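Local atomic coordinates of inositol-3-phosphate synthase (Caenorhabditis elegans, PDB entry 1VKO), a protein that belongs to the inositol-phosphate synthase family and binds nicotinamide-adenine-dinucleotide through a Rossmann-type domain. Residues 242-247 and 294-300. Sequence-based numbering, arbitrary orientation.
Sequences CVIVLW and AHYINGS. With NAD (nicotinamide-adenine-dinucleotide), chain G.
The Tyr-296 ring (chi1 t, chi2 83°) leans across onto Val-245, with CD1 3.3 Å from Val-245 CG1 at the ring edge. Tyr-296 OH lies 3.3 Å from Trp-247 CB. Beneath these side chains, strands 242-247 and 295-298 run side by side and parallel. Their axes approach to 4.6 Å at 21°, and both backbones are extended. The register pairs Ile-244 with His-295, Val-245 with Tyr-296, Leu-246 with Ile-297 and Trp-247 with Asn-298. Hydrogen bonds alternate in direction: His-295 N to Val-243 O (3.0 Å), Val-245 N to His-295 O (2.7 Å), Ile-297 N to Val-245 O (2.8 Å) and Trp-247 N to Ile-297 O (2.8 Å). Gly-299 N extends the series to Trp-247 O (3.0 Å).

The face with Val-245, Tyr-296 and Trp-247 packs on helix 281-291. The other carries Ile-244, Leu-246, His-295 and Ile-297, and helix 440-458 covers His-295 and Ile-297. Here Leu-246 CD1 lies 3.7 Å from Ile-297 CB, and Cys-242 SG meets the His-295 ring edge, 3.9 Å from CD2. His-295 ND1 accepts from Phe-319 N. On the edge away from strand 295-298, strand 242-247 forms backbone hydrogen bonds with strand 77-82.

At the end of the strand, Asn-298 OD1 accepts a hydrogen bond from Ser-300 N (3.1 Å), forming an Asx turn. Asn-298 ND2 is hydrogen-bonded to Gln-302 O. A CB on Gly-299 would clash with Trp-247 O. Ser-300 OG (chi1 m) is hydrogen-bonded to NAD O3D (3.0 Å), and Gly-299 O lies 3.3 Å from NAD C6N. Dinucleotide binding at the C-terminal ends of parallel strands is typical of the Rossmann fold.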
ATOM      1  N   CYS A 242     -19.332  20.889  37.721  1.00 25.34           N
ATOM      2  CA  CYS A 242     -19.095  21.152  36.281  1.00 25.02           C
ATOM      3  C   CYS A 242     -19.908  20.191  35.440  1.00 22.78           C
ATOM      4  O   CYS A 242     -19.799  18.974  35.595  1.00 21.59           O
ATOM      5  CB  CYS A 242     -17.617  21.005  35.908  1.00 26.46           C
ATOM      6  SG  CYS A 242     -17.180  21.593  34.250  1.00 31.00           S
ATOM      7  N   VAL A 243     -20.731  20.738  34.553  1.00 21.72           N
ATOM      8  CA  VAL A 243     -21.555  19.905  33.682  1.00 21.91           C
ATOM      9  C   VAL A 243     -21.112  20.212  32.261  1.00 22.18           C
ATOM     10  O   VAL A 243     -21.067  21.385  31.867  1.00 20.27           O
ATOM     11  CB  VAL A 243     -23.069  20.229  33.834  1.00 19.72           C
ATOM     12  CG1 VAL A 243     -23.894  19.430  32.869  1.00 13.58           C
ATOM     13  CG2 VAL A 243     -23.527  19.935  35.233  1.00 27.35           C
ATOM     14  N   ILE A 244     -20.776  19.164  31.519  1.00 20.76           N
ATOM     15  CA  ILE A 244     -20.403  19.293  30.122  1.00 21.24           C
ATOM     16  C   ILE A 244     -21.365  18.431  29.319  1.00 22.00           C
ATOM     17  O   ILE A 244     -21.637  17.275  29.690  1.00 18.98           O
ATOM     18  CB  ILE A 244     -18.945  18.841  29.872  1.00 21.01           C
ATOM     19  CG1 ILE A 244     -17.979  19.666  30.686  1.00 14.93           C
ATOM     20  CG2 ILE A 244     -18.570  18.939  28.343  1.00 24.98           C
ATOM     21  CD1 ILE A 244     -16.708  18.861  31.105  1.00 21.03           C
ATOM     22  N   VAL A 245     -21.900  19.022  28.247  1.00 22.09           N
ATOM     23  CA  VAL A 245     -22.716  18.318  27.296  1.00 21.62           C
ATOM     24  C   VAL A 245     -21.939  18.154  25.991  1.00 25.48           C
ATOM     25  O   VAL A 245     -21.283  19.095  25.504  1.00 24.88           O
ATOM     26  CB  VAL A 245     -24.002  19.067  27.020  1.00 25.99           C
ATOM     27  CG1 VAL A 245     -24.713  18.488  25.713  1.00  8.62           C
ATOM     28  CG2 VAL A 245     -24.887  19.017  28.255  1.00  9.63           C
ATOM     29  N   LEU A 246     -22.006  16.959  25.417  1.00 25.14           N
ATOM     30  CA  LEU A 246     -21.185  16.666  24.247  1.00 22.64           C
ATOM     31  C   LEU A 246     -21.958  15.840  23.237  1.00 23.45           C
ATOM     32  O   LEU A 246     -22.555  14.795  23.575  1.00 22.76           O
ATOM     33  CB  LEU A 246     -19.882  15.955  24.669  1.00 22.65           C
ATOM     34  CG  LEU A 246     -18.841  15.640  23.601  1.00 23.34           C
ATOM     35  CD1 LEU A 246     -17.374  15.726  24.155  1.00 14.94           C
ATOM     36  CD2 LEU A 246     -19.141  14.266  22.974  1.00 11.78           C
ATOM     37  N   TRP A 247     -21.946  16.325  21.997  1.00 20.86           N
ATOM     38  CA  TRP A 247     -22.621  15.682  20.904  1.00 21.00           C
ATOM     39  C   TRP A 247     -21.735  14.623  20.225  1.00 21.36           C
ATOM     40  O   TRP A 247     -20.698  14.932  19.581  1.00 21.04           O
ATOM     41  CB  TRP A 247     -23.054  16.738  19.878  1.00 23.04           C
ATOM     42  CG  TRP A 247     -23.805  16.137  18.737  1.00 19.94           C
ATOM     43  CD1 TRP A 247     -23.280  15.439  17.676  1.00 30.30           C
ATOM     44  CD2 TRP A 247     -25.224  16.144  18.549  1.00 21.99           C
ATOM     45  NE1 TRP A 247     -24.290  15.014  16.846  1.00 25.33           N
ATOM     46  CE2 TRP A 247     -25.495  15.428  17.354  1.00 21.45           C
ATOM     47  CE3 TRP A 247     -26.311  16.673  19.281  1.00 23.19           C
ATOM     48  CZ2 TRP A 247     -26.796  15.254  16.858  1.00 14.75           C
ATOM     49  CZ3 TRP A 247     -27.596  16.456  18.818  1.00 21.93           C
ATOM     50  CH2 TRP A 247     -27.827  15.772  17.596  1.00 29.77           C
ATOM     51  N   ALA A 294     -24.122  24.603  31.676  1.00 29.75           N
ATOM     52  CA  ALA A 294     -23.286  23.509  31.128  1.00 29.06           C
ATOM     53  C   ALA A 294     -22.548  23.938  29.860  1.00 28.05           C
ATOM     54  O   ALA A 294     -23.057  24.734  29.071  1.00 31.74           O
ATOM     55  CB  ALA A 294     -24.132  22.275  30.833  1.00 27.68           C
ATOM     56  N   HIS A 295     -21.349  23.409  29.660  1.00 25.78           N
ATOM     57  CA  HIS A 295     -20.573  23.738  28.475  1.00 26.25           C
ATOM     58  C   HIS A 295     -20.981  22.747  27.395  1.00 25.52           C
ATOM     59  O   HIS A 295     -21.507  21.662  27.683  1.00 25.43           O
ATOM     60  CB  HIS A 295     -19.060  23.636  28.742  1.00 26.85           C
ATOM     61  CG  HIS A 295     -18.624  24.298  30.014  1.00 24.21           C
ATOM     62  ND1 HIS A 295     -18.525  25.663  30.145  1.00 29.55           N
ATOM     63  CD2 HIS A 295     -18.253  23.781  31.205  1.00 30.81           C
ATOM     64  CE1 HIS A 295     -18.141  25.963  31.370  1.00 19.98           C
ATOM     65  NE2 HIS A 295     -17.952  24.837  32.031  1.00 33.52           N
ATOM     66  N   TYR A 296     -20.730  23.116  26.155  1.00 21.11           N
ATOM     67  CA  TYR A 296     -21.195  22.314  25.059  1.00 22.00           C
ATOM     68  C   TYR A 296     -20.106  22.062  24.011  1.00 22.66           C
ATOM     69  O   TYR A 296     -19.522  23.033  23.442  1.00 22.27           O
ATOM     70  CB  TYR A 296     -22.447  22.948  24.432  1.00 21.95           C
ATOM     71  CG  TYR A 296     -23.075  22.040  23.397  1.00 23.28           C
ATOM     72  CD1 TYR A 296     -23.940  21.006  23.760  1.00  7.35           C
ATOM     73  CD2 TYR A 296     -22.771  22.188  22.071  1.00  3.90           C
ATOM     74  CE1 TYR A 296     -24.492  20.164  22.787  1.00  9.20           C
ATOM     75  CE2 TYR A 296     -23.279  21.346  21.118  1.00  6.15           C
ATOM     76  CZ  TYR A 296     -24.154  20.370  21.446  1.00 13.64           C
ATOM     77  OH  TYR A 296     -24.669  19.559  20.415  1.00 13.72           O
ATOM     78  N   ILE A 297     -19.844  20.763  23.781  1.00 20.66           N
ATOM     79  CA  ILE A 297     -18.912  20.273  22.727  1.00 21.57           C
ATOM     80  C   ILE A 297     -19.596  19.537  21.580  1.00 20.64           C
ATOM     81  O   ILE A 297     -20.391  18.601  21.807  1.00 16.21           O
ATOM     82  CB  ILE A 297     -17.806  19.323  23.317  1.00 24.43           C
ATOM     83  CG1 ILE A 297     -17.202  19.865  24.628  1.00 21.38           C
ATOM     84  CG2 ILE A 297     -16.718  18.982  22.241  1.00  5.54           C
ATOM     85  CD1 ILE A 297     -16.570  21.216  24.521  1.00 28.31           C
ATOM     86  N   ASN A 298     -19.268  19.956  20.355  1.00 19.46           N
ATOM     87  CA  ASN A 298     -19.780  19.365  19.122  1.00 22.32           C
ATOM     88  C   ASN A 298     -18.720  18.465  18.459  1.00 24.36           C
ATOM     89  O   ASN A 298     -17.752  18.983  17.874  1.00 22.38           O
ATOM     90  CB  ASN A 298     -20.176  20.471  18.128  1.00 21.97           C
ATOM     91  CG  ASN A 298     -20.604  19.909  16.734  1.00 27.41           C
ATOM     92  OD1 ASN A 298     -21.106  18.793  16.626  1.00 19.35           O
ATOM     93  ND2 ASN A 298     -20.409  20.702  15.682  1.00 32.64           N
ATOM     94  N   GLY A 299     -18.936  17.148  18.547  1.00 21.13           N
ATOM     95  CA  GLY A 299     -18.037  16.119  18.063  1.00 17.21           C
ATOM     96  C   GLY A 299     -18.308  15.740  16.615  1.00 23.58           C
ATOM     97  O   GLY A 299     -17.578  14.929  16.024  1.00 22.39           O
ATOM     98  N   SER A 300     -19.340  16.350  16.027  1.00 24.73           N
ATOM     99  CA  SER A 300     -19.771  16.013  14.674  1.00 21.00           C
ATOM    100  C   SER A 300     -19.589  17.206  13.716  1.00 23.46           C
ATOM    101  O   SER A 300     -19.275  18.327  14.149  1.00 23.90           O
ATOM    102  CB  SER A 300     -21.222  15.549  14.668  1.00 20.36           C
ATOM    103  OG  SER A 300     -21.378  14.364  15.425  1.00 29.20           O
TER
HETATM  104  PA  NAD G 601     -23.146   5.691  16.097  1.00 25.23           P
HETATM  105  O1A NAD G 601     -24.232   5.492  15.151  1.00 15.07           O
HETATM  106  O2A NAD G 601     -22.694   4.375  16.578  1.00 18.41           O
HETATM  107  O5B NAD G 601     -23.687   6.646  17.241  1.00 28.60           O
HETATM  108  C5B NAD G 601     -24.773   7.491  17.003  1.00 24.71           C
HETATM  109  C4B NAD G 601     -25.771   7.275  18.124  1.00 16.86           C
HETATM  110  O4B NAD G 601     -26.493   8.472  18.310  1.00 27.42           O
HETATM  111  C3B NAD G 601     -26.779   6.209  17.799  1.00 19.58           C
HETATM  112  O3B NAD G 601     -27.028   5.574  19.043  1.00 17.06           O
HETATM  113  C2B NAD G 601     -28.046   6.932  17.440  1.00 17.79           C
HETATM  114  O2B NAD G 601     -29.078   6.206  18.104  1.00 24.24           O
HETATM  115  C1B NAD G 601     -27.867   8.262  18.165  1.00 17.26           C
HETATM  116  N9A NAD G 601     -28.585   9.470  17.683  1.00 16.04           N
HETATM  117  C8A NAD G 601     -28.868   9.881  16.416  1.00 29.17           C
HETATM  118  N7A NAD G 601     -29.563  11.038  16.490  1.00 22.19           N
HETATM  119  C5A NAD G 601     -29.747  11.397  17.774  1.00 27.77           C
HETATM  120  C6A NAD G 601     -30.414  12.459  18.410  1.00 32.19           C
HETATM  121  N6A NAD G 601     -31.106  13.402  17.749  1.00 28.02           N
HETATM  122  N1A NAD G 601     -30.428  12.500  19.780  1.00 14.67           N
HETATM  123  C2A NAD G 601     -29.835  11.515  20.514  1.00 25.60           C
HETATM  124  N3A NAD G 601     -29.233  10.477  19.879  1.00 14.80           N
HETATM  125  C4A NAD G 601     -29.165  10.401  18.533  1.00 27.36           C
HETATM  126  O3  NAD G 601     -21.928   6.546  15.454  1.00 18.80           O
HETATM  127  PN  NAD G 601     -20.574   6.741  16.269  1.00 17.82           P
HETATM  128  O1N NAD G 601     -20.907   6.600  17.711  1.00 34.71           O
HETATM  129  O2N NAD G 601     -19.573   5.851  15.675  1.00 16.31           O
HETATM  130  O5D NAD G 601     -20.182   8.307  16.111  1.00 21.97           O
HETATM  131  C5D NAD G 601     -21.148   9.325  16.313  1.00 24.86           C
HETATM  132  C4D NAD G 601     -20.806  10.666  15.638  1.00 24.67           C
HETATM  133  O4D NAD G 601     -19.470  11.021  15.897  1.00 27.08           O
HETATM  134  C3D NAD G 601     -20.967  10.661  14.113  1.00 23.94           C
HETATM  135  O3D NAD G 601     -21.534  11.879  13.720  1.00 29.51           O
HETATM  136  C2D NAD G 601     -19.546  10.714  13.613  1.00 31.80           C
HETATM  137  O2D NAD G 601     -19.360  11.384  12.376  1.00 36.09           O
HETATM  138  C1D NAD G 601     -18.883  11.504  14.708  1.00 28.92           C
HETATM  139  N1N NAD G 601     -17.453  11.267  14.551  1.00 25.40           N
HETATM  140  C2N NAD G 601     -16.954  10.010  14.692  1.00 13.40           C
HETATM  141  C3N NAD G 601     -15.604   9.808  14.510  1.00 19.34           C
HETATM  142  C7N NAD G 601     -15.063   8.534  15.040  1.00 25.56           C
HETATM  143  O7N NAD G 601     -16.027   7.640  15.565  1.00 31.73           O
HETATM  144  N7N NAD G 601     -13.744   8.306  15.024  1.00 25.15           N
HETATM  145  C4N NAD G 601     -14.742  10.878  14.200  1.00 16.31           C
HETATM  146  C5N NAD G 601     -15.272  12.139  14.043  1.00 15.55           C
HETATM  147  C6N NAD G 601     -16.652  12.330  14.214  1.00 18.21           C